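PDB 7ATL: esterase from uncultured bacterium pCosCE1, which hydrolyses carboxylic esters as a family VIII carboxylesterase of beta-lactamase-like fold and also shows promiscuous acyltransferase activity. Local coordinates for residues 336-341 and 346-351; 107-112 and 163-168; 188-193 and 207-212. One frame throughout, in Å; residues are numbered along the deposited sequence.

Contact 1 of 3, residues 336-341 and 346-351; sequences TLQWGG and SWFYDP
The carbonyl oxygen of W339 takes the backbone N-H of W347, O to N 2.9 Å, and the W347 carbonyl oxygen receives the W339 N-H in return. L337 and Y349 form the next hydrogen-bonded pair of this antiparallel hairpin, joined by two hydrogen bonds, L337 N to Y349 O and Y349 N to L337 O, each 3.1 Å. F348 CA adds a CA-H...O contact to L337 O, at 3.0 Å.

L337, W339, W347 and Y349 share one face of the sheet. The W347 indole, its CG set between backbone N and carbonyl carbon (chi1 65°), folds back over the neighbouring strand, so that W339 N lies 3.7 Å above the indole plane and L337 CD2 meets its edge. The phenol of Y349 turns a face to L337 CB, a CH-pi contact 3.8 Å from the ring centroid, and its hydroxyl bonds to R298. One water accepts from W347 NE1 at 2.9 Å and donates to G340 O.

W339 swings its ring away from W347 toward Y171, whose OH its NE1 meets, and touches the SxxK residues, probably the catalytic motif. The hairpin thus pairs a regular backbone ladder with a tryptophan whose ring is carried toward the likely active site.

Contact 2 of 3, residues 107-112 and 163-168; sequences PPIKIR and AEPGSE
P165 sets its ring against P107, P108 and I109, a small patch where the type II beta turn from E164 to S167 meets the approach to helix 111-116 in this beta-lactamase-like fold. The outer rim of the ring is met atom by atom, with one neighbour shared. CD meets P107 CG at 3.5 Å, the two prolines crossing at about a right angle. CG lies 3.6 Å from I109 CG1 and 3.4 Å from the carbonyl oxygen of P108, which also lies close to P165 CB. These are van der Waals contacts between rings, a methylene and a backbone oxygen. I109 reaches the proline because CG1 stands beside its own backbone N (chi1 -63°), while CG2 takes the place anti to that N.

Behind this first shell, I109 packs on V90, F97 and A119, and its backbone bonds to V90. One residue further on, K110 is the N-cap of helix 111-116; its NZ forms a salt bridge with D87, which R112 NE also meets. P165 touches H113 of the same helix, and the backbone of G166 is tied to T118.

The proline sits at the second place of the turn. G166 occupies its third place with a positive phi of 99°, and E164 O closes it by accepting two donors from one residue: S167 N at 2.9 Å and S167 OG at 2.6 Å, the hydroxyl lying in the carbonyl plane on a lone pair.

Contact 3 of 3, residues 188-193 and 207-212; sequences EPLPQV and TGFYTT
With chi1 at -176°, L190 turns CG away from its own amide nitrogen, and F209 sets its CG beside the backbone N (chi1 -81°); together these bring the leucine's branch and the far end of the phenyl ring into contact. L190 CD2 meets F209 CZ at 3.7 Å, and L190 CG lies 3.8 Å from the same ring atom, the two side chains crossing at about a right angle. Nearer the root of the ring, P191 comes against the CD2 side: its CA is 3.7 Å from F209 CD2, and its CB 3.9 Å. The phenyl therefore spans two consecutive residues of the helix, L190 with its tip and P191 with its flank, by packing that is mainly apolar.

On the helix side, P189 is the N-cap, and its carbonyl oxygen takes the N-H of V193 at 3.1 Å. The L190 N-H goes to E183 of helix 174-186. F209 also touches I71 of helix 67-80, F194 further along its partner helix, and P261 and M267 in loops.

The contact is thus plain hydrophobic packing of a loop residue on the first turn of helix 190-199, within the helical part of the beta-lactamase-like fold.

From the N terminus, contact 2 comes first: 107-112, leading into helix 111-116, is met by 163-168 after an intervening region holding helices 132-136 and 149-157. Helix 174-186 then leads to contact 3, where 207-212 returns to the start of helix 190-199 and closes a much shorter loop. Contact 1 comes last, a tight hairpin between neighbouring strands of the antiparallel sheet. The three follow in series, so none nests within or crosses another. Contact 2 packs a turn on the lead-in to helix 111-116 and contact 3 a loop on the first turn of helix 190-199, their centres about 28 Å apart; contact 1 knits the sheet, and lies across the chain's centre from contact 3.

Contact 1 of 3, residues 336-341 and 346-351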
ATOM      1  N   THR A 336      -1.105  13.353  -9.991  1.00 27.19           N
ATOM      2  CA  THR A 336      -0.908  11.889  -9.990  1.00 26.53           C
ATOM      3  C   THR A 336      -0.844  11.410  -8.541  1.00 26.35           C
ATOM      4  O   THR A 336      -0.143  12.040  -7.738  1.00 26.60           O
ATOM      5  CB  THR A 336       0.353  11.495 -10.758  1.00 26.34           C
ATOM      6  OG1 THR A 336       0.043  11.623 -12.139  1.00 27.96           O
ATOM      7  CG2 THR A 336       0.783  10.073 -10.506  1.00 26.83           C
ATOM      8  N   LEU A 337      -1.626  10.387  -8.222  1.00 26.32           N
ATOM      9  CA  LEU A 337      -1.610   9.702  -6.911  1.00 26.33           C
ATOM     10  C   LEU A 337      -0.898   8.375  -7.133  1.00 27.26           C
ATOM     11  O   LEU A 337      -1.286   7.673  -8.073  1.00 27.27           O
ATOM     12  CB  LEU A 337      -3.044   9.495  -6.418  1.00 25.79           C
ATOM     13  CG  LEU A 337      -3.168   9.054  -4.960  1.00 26.41           C
ATOM     14  CD1 LEU A 337      -2.794  10.200  -4.026  1.00 26.83           C
ATOM     15  CD2 LEU A 337      -4.572   8.544  -4.660  1.00 27.01           C
ATOM     16  N   GLN A 338       0.103   8.053  -6.315  1.00 26.74           N
ATOM     17  CA  GLN A 338       0.930   6.838  -6.500  1.00 25.76           C
ATOM     18  C   GLN A 338       1.366   6.295  -5.150  1.00 24.93           C
ATOM     19  O   GLN A 338       1.663   7.088  -4.261  1.00 24.38           O
ATOM     20  CB  GLN A 338       2.187   7.175  -7.296  1.00 26.56           C
ATOM     21  CG  GLN A 338       3.188   6.028  -7.414  1.00 26.54           C
ATOM     22  CD  GLN A 338       4.275   6.414  -8.381  1.00 27.02           C
ATOM     23  OE1 GLN A 338       4.087   6.403  -9.579  1.00 27.25           O
ATOM     24  NE2 GLN A 338       5.429   6.793  -7.868  1.00 28.51           N
ATOM     25  N   TRP A 339       1.474   4.982  -5.051  1.00 25.83           N
ATOM     26  CA  TRP A 339       2.213   4.306  -3.959  1.00 27.39           C
ATOM     27  C   TRP A 339       2.535   2.883  -4.416  1.00 28.51           C
ATOM     28  O   TRP A 339       2.285   2.589  -5.610  1.00 28.60           O
ATOM     29  CB  TRP A 339       1.388   4.366  -2.669  1.00 27.12           C
ATOM     30  CG  TRP A 339       2.218   4.376  -1.432  1.00 24.57           C
ATOM     31  CD1 TRP A 339       2.178   3.457  -0.436  1.00 24.00           C
ATOM     32  CD2 TRP A 339       3.209   5.343  -1.062  1.00 26.13           C
ATOM     33  NE1 TRP A 339       3.086   3.772   0.526  1.00 24.29           N
ATOM     34  CE2 TRP A 339       3.747   4.918   0.166  1.00 26.53           C
ATOM     35  CE3 TRP A 339       3.701   6.524  -1.634  1.00 27.22           C
ATOM     36  CZ2 TRP A 339       4.753   5.631   0.825  1.00 26.83           C
ATOM     37  CZ3 TRP A 339       4.694   7.228  -0.987  1.00 26.99           C
ATOM     38  CH2 TRP A 339       5.208   6.787   0.232  1.00 27.76           C
ATOM     39  N   GLY A 340       3.098   2.054  -3.537  1.00 28.85           N
ATOM     40  CA  GLY A 340       3.531   0.685  -3.877  1.00 30.12           C
ATOM     41  C   GLY A 340       3.372  -0.285  -2.715  1.00 30.50           C
ATOM     42  O   GLY A 340       2.481  -0.044  -1.850  1.00 28.88           O
ATOM     43  N   GLY A 341       4.232  -1.317  -2.692  1.00 28.54           N
ATOM     44  CA  GLY A 341       4.269  -2.388  -1.674  1.00 28.49           C
ATOM     45  C   GLY A 341       5.604  -3.102  -1.663  1.00 28.27           C
ATOM     46  O   GLY A 341       6.096  -3.470  -2.739  1.00 26.81           O
ATOM     47  N   SER A 346       3.630  -1.476  -7.591  1.00 25.18           N
ATOM     48  CA  SER A 346       3.416  -0.029  -7.843  1.00 25.68           C
ATOM     49  C   SER A 346       1.993   0.173  -8.374  1.00 24.87           C
ATOM     50  O   SER A 346       1.413  -0.774  -8.909  1.00 23.76           O
ATOM     51  CB  SER A 346       4.464   0.569  -8.751  1.00 24.07           C
ATOM     52  OG  SER A 346       4.472  -0.064 -10.013  1.00 25.49           O
ATOM     53  N   TRP A 347       1.424   1.342  -8.129  1.00 24.38           N
ATOM     54  CA  TRP A 347       0.135   1.745  -8.729  1.00 27.01           C
ATOM     55  C   TRP A 347       0.081   3.274  -8.777  1.00 26.96           C
ATOM     56  O   TRP A 347       0.768   3.929  -7.982  1.00 25.24           O
ATOM     57  CB  TRP A 347      -1.051   1.141  -7.965  1.00 28.17           C
ATOM     58  CG  TRP A 347      -1.162   1.649  -6.562  1.00 28.75           C
ATOM     59  CD1 TRP A 347      -0.674   1.045  -5.444  1.00 26.67           C
ATOM     60  CD2 TRP A 347      -1.765   2.887  -6.130  1.00 28.66           C
ATOM     61  NE1 TRP A 347      -0.956   1.806  -4.347  1.00 28.81           N
ATOM     62  CE2 TRP A 347      -1.608   2.952  -4.731  1.00 29.19           C
ATOM     63  CE3 TRP A 347      -2.426   3.939  -6.774  1.00 27.54           C
ATOM     64  CZ2 TRP A 347      -2.075   4.031  -3.968  1.00 27.18           C
ATOM     65  CZ3 TRP A 347      -2.898   4.994  -6.018  1.00 26.24           C
ATOM     66  CH2 TRP A 347      -2.729   5.038  -4.634  1.00 25.35           C
ATOM     67  N   PHE A 348      -0.674   3.812  -9.723  1.00 27.86           N
ATOM     68  CA  PHE A 348      -0.902   5.269  -9.841  1.00 28.57           C
ATOM     69  C   PHE A 348      -2.097   5.477 -10.756  1.00 27.89           C
ATOM     70  O   PHE A 348      -2.366   4.618 -11.609  1.00 28.36           O
ATOM     71  CB  PHE A 348       0.353   6.011 -10.327  1.00 28.71           C
ATOM     72  CG  PHE A 348       0.836   5.699 -11.726  1.00 30.45           C
ATOM     73  CD1 PHE A 348       0.284   6.332 -12.833  1.00 30.25           C
ATOM     74  CD2 PHE A 348       1.876   4.802 -11.939  1.00 29.85           C
ATOM     75  CE1 PHE A 348       0.752   6.063 -14.113  1.00 30.98           C
ATOM     76  CE2 PHE A 348       2.340   4.536 -13.219  1.00 28.80           C
ATOM     77  CZ  PHE A 348       1.777   5.162 -14.303  1.00 29.04           C
ATOM     78  N   TYR A 349      -2.798   6.578 -10.537  1.00 27.02           N
ATOM     79  CA  TYR A 349      -3.685   7.201 -11.539  1.00 27.79           C
ATOM     80  C   TYR A 349      -3.102   8.574 -11.812  1.00 28.49           C
ATOM     81  O   TYR A 349      -2.620   9.185 -10.852  1.00 28.30           O
ATOM     82  CB  TYR A 349      -5.140   7.226 -11.072  1.00 26.24           C
ATOM     83  CG  TYR A 349      -5.448   8.178  -9.955  1.00 25.63           C
ATOM     84  CD1 TYR A 349      -5.397   9.536 -10.158  1.00 27.63           C
ATOM     85  CD2 TYR A 349      -5.889   7.724  -8.724  1.00 27.18           C
ATOM     86  CE1 TYR A 349      -5.738  10.431  -9.156  1.00 29.63           C
ATOM     87  CE2 TYR A 349      -6.250   8.601  -7.711  1.00 27.29           C
ATOM     88  CZ  TYR A 349      -6.163   9.962  -7.930  1.00 27.90           C
ATOM     89  OH  TYR A 349      -6.475  10.864  -6.965  1.00 28.40           O
ATOM     90  N   ASP A 350      -3.086   8.965 -13.083  1.00 28.34           N
ATOM     91  CA  ASP A 350      -2.815  10.340 -13.558  1.00 30.18           C
ATOM     92  C   ASP A 350      -4.173  10.975 -13.897  1.00 31.89           C
ATOM     93  O   ASP A 350      -4.827  10.573 -14.872  1.00 28.64           O
ATOM     94  CB  ASP A 350      -1.805  10.248 -14.707  1.00 30.44           C
ATOM     95  CG  ASP A 350      -1.501  11.577 -15.359  1.00 30.32           C
ATOM     96  OD1 ASP A 350      -2.396  12.450 -15.332  1.00 28.37           O
ATOM     97  OD2 ASP A 350      -0.378  11.719 -15.898  1.00 32.16           O
ATOM     98  N   PRO A 351      -4.670  11.959 -13.098  1.00 33.09           N
ATOM     99  CA  PRO A 351      -5.998  12.544 -13.326  1.00 31.23           C
ATOM    100  C   PRO A 351      -6.082  13.299 -14.659  1.00 30.72           C
ATOM    101  O   PRO A 351      -7.125  13.230 -15.243  1.00 29.43           O
ATOM    102  CB  PRO A 351      -6.205  13.497 -12.149  1.00 31.01           C
ATOM    103  CG  PRO A 351      -4.796  13.868 -11.742  1.00 31.23           C
ATOM    104  CD  PRO A 351      -3.984  12.604 -11.964  1.00 32.20           C
TER
HETATM  105  O   HOH W   1       0.042   1.253  -1.687  1.00 15.82           O

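Contact 2 of 3, residues 107-112 and 163-168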
ATOM      1  N   PRO A 107       0.215  14.873  22.919  1.00 28.12           N
ATOM      2  CA  PRO A 107      -0.513  15.717  21.983  1.00 28.33           C
ATOM      3  C   PRO A 107      -1.598  14.895  21.307  1.00 29.14           C
ATOM      4  O   PRO A 107      -1.404  13.713  21.011  1.00 27.82           O
ATOM      5  CB  PRO A 107       0.560  16.158  20.983  1.00 27.56           C
ATOM      6  CG  PRO A 107       1.520  15.000  20.969  1.00 27.92           C
ATOM      7  CD  PRO A 107       1.487  14.405  22.361  1.00 28.51           C
ATOM      8  N   PRO A 108      -2.754  15.520  21.012  1.00 30.36           N
ATOM      9  CA  PRO A 108      -3.825  14.840  20.286  1.00 29.97           C
ATOM     10  C   PRO A 108      -3.347  14.531  18.861  1.00 28.94           C
ATOM     11  O   PRO A 108      -2.558  15.298  18.297  1.00 31.10           O
ATOM     12  CB  PRO A 108      -5.017  15.809  20.327  1.00 29.65           C
ATOM     13  CG  PRO A 108      -4.392  17.172  20.613  1.00 30.73           C
ATOM     14  CD  PRO A 108      -3.070  16.921  21.321  1.00 29.44           C
ATOM     15  N   ILE A 109      -3.751  13.368  18.365  1.00 27.17           N
ATOM     16  CA  ILE A 109      -3.524  12.920  16.967  1.00 25.99           C
ATOM     17  C   ILE A 109      -4.869  13.006  16.276  1.00 24.69           C
ATOM     18  O   ILE A 109      -5.867  12.471  16.818  1.00 23.43           O
ATOM     19  CB  ILE A 109      -2.971  11.484  16.892  1.00 27.17           C
ATOM     20  CG1 ILE A 109      -1.592  11.331  17.553  1.00 28.57           C
ATOM     21  CG2 ILE A 109      -2.960  11.016  15.444  1.00 25.98           C
ATOM     22  CD1 ILE A 109      -1.220   9.884  17.871  1.00 28.37           C
ATOM     23  N   LYS A 110      -4.881  13.629  15.115  1.00 25.50           N
ATOM     24  CA  LYS A 110      -6.112  13.759  14.313  1.00 27.22           C
ATOM     25  C   LYS A 110      -6.099  12.684  13.234  1.00 25.77           C
ATOM     26  O   LYS A 110      -5.013  12.299  12.780  1.00 24.85           O
ATOM     27  CB  LYS A 110      -6.229  15.150  13.695  1.00 29.87           C
ATOM     28  CG  LYS A 110      -6.595  16.269  14.655  1.00 32.87           C
ATOM     29  CD  LYS A 110      -6.112  17.607  14.128  1.00 35.32           C
ATOM     30  CE  LYS A 110      -6.936  18.771  14.618  1.00 39.71           C
ATOM     31  NZ  LYS A 110      -7.185  19.743  13.528  1.00 41.91           N
ATOM     32  N   ILE A 111      -7.297  12.262  12.830  1.00 26.06           N
ATOM     33  CA  ILE A 111      -7.525  11.296  11.721  1.00 23.57           C
ATOM     34  C   ILE A 111      -6.763  11.794  10.488  1.00 21.94           C
ATOM     35  O   ILE A 111      -6.136  10.962   9.830  1.00 21.67           O
ATOM     36  CB  ILE A 111      -9.037  11.090  11.489  1.00 23.42           C
ATOM     37  CG1 ILE A 111      -9.747  10.583  12.747  1.00 23.73           C
ATOM     38  CG2 ILE A 111      -9.293  10.159  10.322  1.00 24.72           C
ATOM     39  CD1 ILE A 111      -9.207   9.272  13.278  1.00 24.93           C
ATOM     40  N   ARG A 112      -6.748  13.088  10.190  1.00 20.54           N
ATOM     41  CA  ARG A 112      -6.057  13.565   8.957  1.00 23.16           C
ATOM     42  C   ARG A 112      -4.548  13.302   9.080  1.00 23.58           C
ATOM     43  O   ARG A 112      -3.848  13.207   8.031  1.00 22.13           O
ATOM     44  CB  ARG A 112      -6.318  15.051   8.676  1.00 26.15           C
ATOM     45  CG  ARG A 112      -5.919  15.989   9.811  1.00 26.54           C
ATOM     46  CD  ARG A 112      -6.031  17.443   9.412  1.00 27.46           C
ATOM     47  NE  ARG A 112      -7.422  17.875   9.363  1.00 29.81           N
ATOM     48  CZ  ARG A 112      -8.142  18.074   8.257  1.00 29.46           C
ATOM     49  NH1 ARG A 112      -7.636  17.860   7.053  1.00 27.51           N
ATOM     50  NH2 ARG A 112      -9.396  18.459   8.376  1.00 28.00           N
ATOM     51  N   ALA A 163       7.455  13.318  16.846  1.00 26.25           N
ATOM     52  CA  ALA A 163       7.175  14.717  16.468  1.00 28.77           C
ATOM     53  C   ALA A 163       5.711  15.065  16.745  1.00 31.25           C
ATOM     54  O   ALA A 163       4.878  14.130  16.839  1.00 29.48           O
ATOM     55  CB  ALA A 163       7.533  14.927  15.020  1.00 28.63           C
ATOM     56  N   GLU A 164       5.425  16.361  16.905  1.00 32.54           N
ATOM     57  CA  GLU A 164       4.042  16.878  17.049  1.00 36.52           C
ATOM     58  C   GLU A 164       3.217  16.372  15.873  1.00 32.64           C
ATOM     59  O   GLU A 164       3.608  16.556  14.709  1.00 27.44           O
ATOM     60  CB  GLU A 164       4.000  18.406  17.061  1.00 42.97           C
ATOM     61  CG  GLU A 164       3.732  19.015  18.418  1.00 49.66           C
ATOM     62  CD  GLU A 164       3.985  20.505  18.342  1.00 57.47           C
ATOM     63  OE1 GLU A 164       3.282  21.132  17.526  1.00 65.93           O
ATOM     64  OE2 GLU A 164       4.924  21.023  19.027  1.00 51.79           O
ATOM     65  N   PRO A 165       2.084  15.687  16.145  1.00 30.81           N
ATOM     66  CA  PRO A 165       1.132  15.324  15.092  1.00 31.33           C
ATOM     67  C   PRO A 165       0.924  16.534  14.175  1.00 31.34           C
ATOM     68  O   PRO A 165       0.707  17.582  14.688  1.00 30.35           O
ATOM     69  CB  PRO A 165      -0.111  14.929  15.888  1.00 31.25           C
ATOM     70  CG  PRO A 165       0.496  14.290  17.136  1.00 32.25           C
ATOM     71  CD  PRO A 165       1.702  15.151  17.458  1.00 30.40           C
ATOM     72  N   GLY A 166       1.140  16.364  12.869  1.00 31.20           N
ATOM     73  CA  GLY A 166       0.923  17.405  11.854  1.00 29.75           C
ATOM     74  C   GLY A 166       2.204  18.099  11.452  1.00 31.07           C
ATOM     75  O   GLY A 166       2.147  18.833  10.484  1.00 31.77           O
ATOM     76  N   SER A 167       3.330  17.904  12.145  1.00 32.26           N
ATOM     77  CA  SER A 167       4.539  18.738  11.889  1.00 32.96           C
ATOM     78  C   SER A 167       5.381  18.138  10.754  1.00 31.14           C
ATOM     79  O   SER A 167       6.094  18.914  10.107  1.00 27.87           O
ATOM     80  CB  SER A 167       5.368  19.021  13.132  1.00 34.61           C
ATOM     81  OG  SER A 167       5.709  17.825  13.821  1.00 41.72           O
ATOM     82  N   GLU A 168       5.304  16.836  10.476  1.00 28.03           N
ATOM     83  CA  GLU A 168       6.179  16.264   9.428  1.00 30.33           C
ATOM     84  C   GLU A 168       5.679  14.893   8.985  1.00 27.75           C
ATOM     85  O   GLU A 168       5.011  14.188   9.750  1.00 26.96           O
ATOM     86  CB  GLU A 168       7.629  16.194   9.920  1.00 34.06           C
ATOM     87  CG  GLU A 168       7.918  14.978  10.767  1.00 39.29           C
ATOM     88  CD  GLU A 168       9.278  14.924  11.435  1.00 43.09           C
ATOM     89  OE1 GLU A 168      10.175  15.680  11.017  1.00 48.00           O
ATOM     90  OE2 GLU A 168       9.431  14.113  12.372  1.00 40.79           O
TER

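Contact 3 of 3, residues 188-193 and 207-212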
ATOM      1  N   GLU A 188     -17.578  -3.341  14.507  1.00 34.61           N
ATOM      2  CA  GLU A 188     -17.251  -4.712  14.038  1.00 34.82           C
ATOM      3  C   GLU A 188     -15.764  -4.776  13.692  1.00 33.87           C
ATOM      4  O   GLU A 188     -15.128  -3.751  13.484  1.00 32.05           O
ATOM      5  CB  GLU A 188     -18.159  -5.112  12.872  1.00 33.84           C
ATOM      6  CG  GLU A 188     -18.074  -4.191  11.671  1.00 35.96           C
ATOM      7  CD  GLU A 188     -18.969  -4.547  10.489  1.00 35.85           C
ATOM      8  OE1 GLU A 188     -18.944  -3.809   9.479  1.00 33.89           O
ATOM      9  OE2 GLU A 188     -19.684  -5.561  10.574  1.00 37.58           O
ATOM     10  N   PRO A 189     -15.160  -5.986  13.650  1.00 32.83           N
ATOM     11  CA  PRO A 189     -13.739  -6.132  13.347  1.00 29.77           C
ATOM     12  C   PRO A 189     -13.395  -5.665  11.932  1.00 27.58           C
ATOM     13  O   PRO A 189     -14.260  -5.679  11.095  1.00 24.77           O
ATOM     14  CB  PRO A 189     -13.495  -7.646  13.503  1.00 32.08           C
ATOM     15  CG  PRO A 189     -14.610  -8.112  14.421  1.00 31.25           C
ATOM     16  CD  PRO A 189     -15.793  -7.285  13.957  1.00 32.63           C
ATOM     17  N   LEU A 190     -12.127  -5.319  11.710  1.00 26.55           N
ATOM     18  CA  LEU A 190     -11.660  -4.639  10.480  1.00 26.98           C
ATOM     19  C   LEU A 190     -11.981  -5.461   9.224  1.00 27.07           C
ATOM     20  O   LEU A 190     -12.314  -4.869   8.202  1.00 27.39           O
ATOM     21  CB  LEU A 190     -10.164  -4.319  10.613  1.00 27.01           C
ATOM     22  CG  LEU A 190      -9.564  -3.516   9.455  1.00 28.30           C
ATOM     23  CD1 LEU A 190     -10.300  -2.201   9.289  1.00 30.45           C
ATOM     24  CD2 LEU A 190      -8.070  -3.266   9.629  1.00 27.96           C
ATOM     25  N   PRO A 191     -11.869  -6.814   9.190  1.00 29.09           N
ATOM     26  CA  PRO A 191     -12.185  -7.566   7.975  1.00 28.63           C
ATOM     27  C   PRO A 191     -13.646  -7.366   7.549  1.00 28.68           C
ATOM     28  O   PRO A 191     -13.900  -7.213   6.336  1.00 27.57           O
ATOM     29  CB  PRO A 191     -11.883  -9.034   8.321  1.00 27.34           C
ATOM     30  CG  PRO A 191     -10.910  -8.949   9.465  1.00 28.12           C
ATOM     31  CD  PRO A 191     -11.318  -7.698  10.233  1.00 29.91           C
ATOM     32  N   GLN A 192     -14.551  -7.321   8.529  1.00 26.97           N
ATOM     33  CA  GLN A 192     -15.998  -7.100   8.266  1.00 29.83           C
ATOM     34  C   GLN A 192     -16.184  -5.638   7.823  1.00 28.29           C
ATOM     35  O   GLN A 192     -16.936  -5.397   6.866  1.00 27.50           O
ATOM     36  CB  GLN A 192     -16.866  -7.473   9.472  1.00 31.61           C
ATOM     37  CG  GLN A 192     -17.089  -8.969   9.637  1.00 35.35           C
ATOM     38  CD  GLN A 192     -15.877  -9.793  10.042  1.00 38.51           C
ATOM     39  OE1 GLN A 192     -15.643 -10.866   9.498  1.00 43.33           O
ATOM     40  NE2 GLN A 192     -15.094  -9.334  11.008  1.00 36.57           N
ATOM     41  N   VAL A 193     -15.478  -4.695   8.446  1.00 27.14           N
ATOM     42  CA  VAL A 193     -15.509  -3.265   8.021  1.00 25.45           C
ATOM     43  C   VAL A 193     -15.130  -3.175   6.540  1.00 25.65           C
ATOM     44  O   VAL A 193     -15.872  -2.574   5.754  1.00 24.71           O
ATOM     45  CB  VAL A 193     -14.586  -2.389   8.875  1.00 23.43           C
ATOM     46  CG1 VAL A 193     -14.521  -0.995   8.299  1.00 23.19           C
ATOM     47  CG2 VAL A 193     -15.026  -2.345  10.328  1.00 23.75           C
ATOM     48  N   THR A 207     -10.372 -10.050  -2.460  1.00 31.31           N
ATOM     49  CA  THR A 207      -9.468  -9.197  -1.662  1.00 31.58           C
ATOM     50  C   THR A 207      -9.913  -9.219  -0.198  1.00 30.80           C
ATOM     51  O   THR A 207     -11.108  -9.023   0.067  1.00 31.95           O
ATOM     52  CB  THR A 207      -9.391  -7.801  -2.288  1.00 35.58           C
ATOM     53  OG1 THR A 207      -8.692  -7.925  -3.535  1.00 35.58           O
ATOM     54  CG2 THR A 207      -8.719  -6.786  -1.382  1.00 34.60           C
ATOM     55  N   GLY A 208      -8.965  -9.424   0.716  1.00 27.69           N
ATOM     56  CA  GLY A 208      -9.243  -9.489   2.158  1.00 28.34           C
ATOM     57  C   GLY A 208      -7.956  -9.577   2.939  1.00 28.56           C
ATOM     58  O   GLY A 208      -6.924  -9.109   2.410  1.00 28.54           O
ATOM     59  N   PHE A 209      -8.012 -10.177   4.131  1.00 28.18           N
ATOM     60  CA  PHE A 209      -6.935 -10.127   5.158  1.00 29.77           C
ATOM     61  C   PHE A 209      -6.205 -11.468   5.287  1.00 29.46           C
ATOM     62  O   PHE A 209      -5.147 -11.501   5.940  1.00 30.30           O
ATOM     63  CB  PHE A 209      -7.528  -9.667   6.490  1.00 29.51           C
ATOM     64  CG  PHE A 209      -7.686  -8.176   6.560  1.00 28.33           C
ATOM     65  CD1 PHE A 209      -6.587  -7.378   6.829  1.00 26.39           C
ATOM     66  CD2 PHE A 209      -8.908  -7.586   6.292  1.00 27.72           C
ATOM     67  CE1 PHE A 209      -6.707  -6.004   6.872  1.00 27.84           C
ATOM     68  CE2 PHE A 209      -9.031  -6.211   6.324  1.00 29.08           C
ATOM     69  CZ  PHE A 209      -7.936  -5.424   6.625  1.00 31.15           C
ATOM     70  N   TYR A 210      -6.773 -12.518   4.700  1.00 30.97           N
ATOM     71  CA  TYR A 210      -6.145 -13.845   4.498  1.00 32.91           C
ATOM     72  C   TYR A 210      -6.869 -14.588   3.374  1.00 33.59           C
ATOM     73  O   TYR A 210      -7.982 -14.163   3.002  1.00 35.21           O
ATOM     74  CB  TYR A 210      -6.194 -14.645   5.793  1.00 32.53           C
ATOM     75  CG  TYR A 210      -7.499 -15.338   6.072  1.00 33.56           C
ATOM     76  CD1 TYR A 210      -8.580 -14.647   6.578  1.00 34.39           C
ATOM     77  CD2 TYR A 210      -7.649 -16.695   5.839  1.00 34.32           C
ATOM     78  CE1 TYR A 210      -9.776 -15.286   6.866  1.00 35.60           C
ATOM     79  CE2 TYR A 210      -8.839 -17.349   6.109  1.00 35.63           C
ATOM     80  CZ  TYR A 210      -9.903 -16.646   6.648  1.00 37.04           C
ATOM     81  OH  TYR A 210     -11.067 -17.291   6.966  1.00 34.67           O
ATOM     82  N   THR A 211      -6.252 -15.651   2.851  1.00 35.65           N
ATOM     83  CA  THR A 211      -6.842 -16.528   1.808  1.00 37.46           C
ATOM     84  C   THR A 211      -6.772 -17.981   2.281  1.00 40.13           C
ATOM     85  O   THR A 211      -5.804 -18.312   2.995  1.00 43.26           O
ATOM     86  CB  THR A 211      -6.157 -16.323   0.455  1.00 37.03           C
ATOM     87  OG1 THR A 211      -6.861 -17.146  -0.478  1.00 37.55           O
ATOM     88  CG2 THR A 211      -4.684 -16.665   0.475  1.00 37.43           C
ATOM     89  N   THR A 212      -7.780 -18.784   1.930  1.00 40.85           N
ATOM     90  CA  THR A 212      -7.784 -20.262   2.089  1.00 40.96           C
ATOM     91  C   THR A 212      -7.356 -20.930   0.779  1.00 41.18           C
ATOM     92  O   THR A 212      -7.195 -22.144   0.788  1.00 44.18           O
ATOM     93  CB  THR A 212      -9.163 -20.807   2.484  1.00 43.34           C
ATOM     94  OG1 THR A 212     -10.080 -20.487   1.436  1.00 37.86           O
ATOM     95  CG2 THR A 212      -9.634 -20.298   3.834  1.00 43.89           C
TER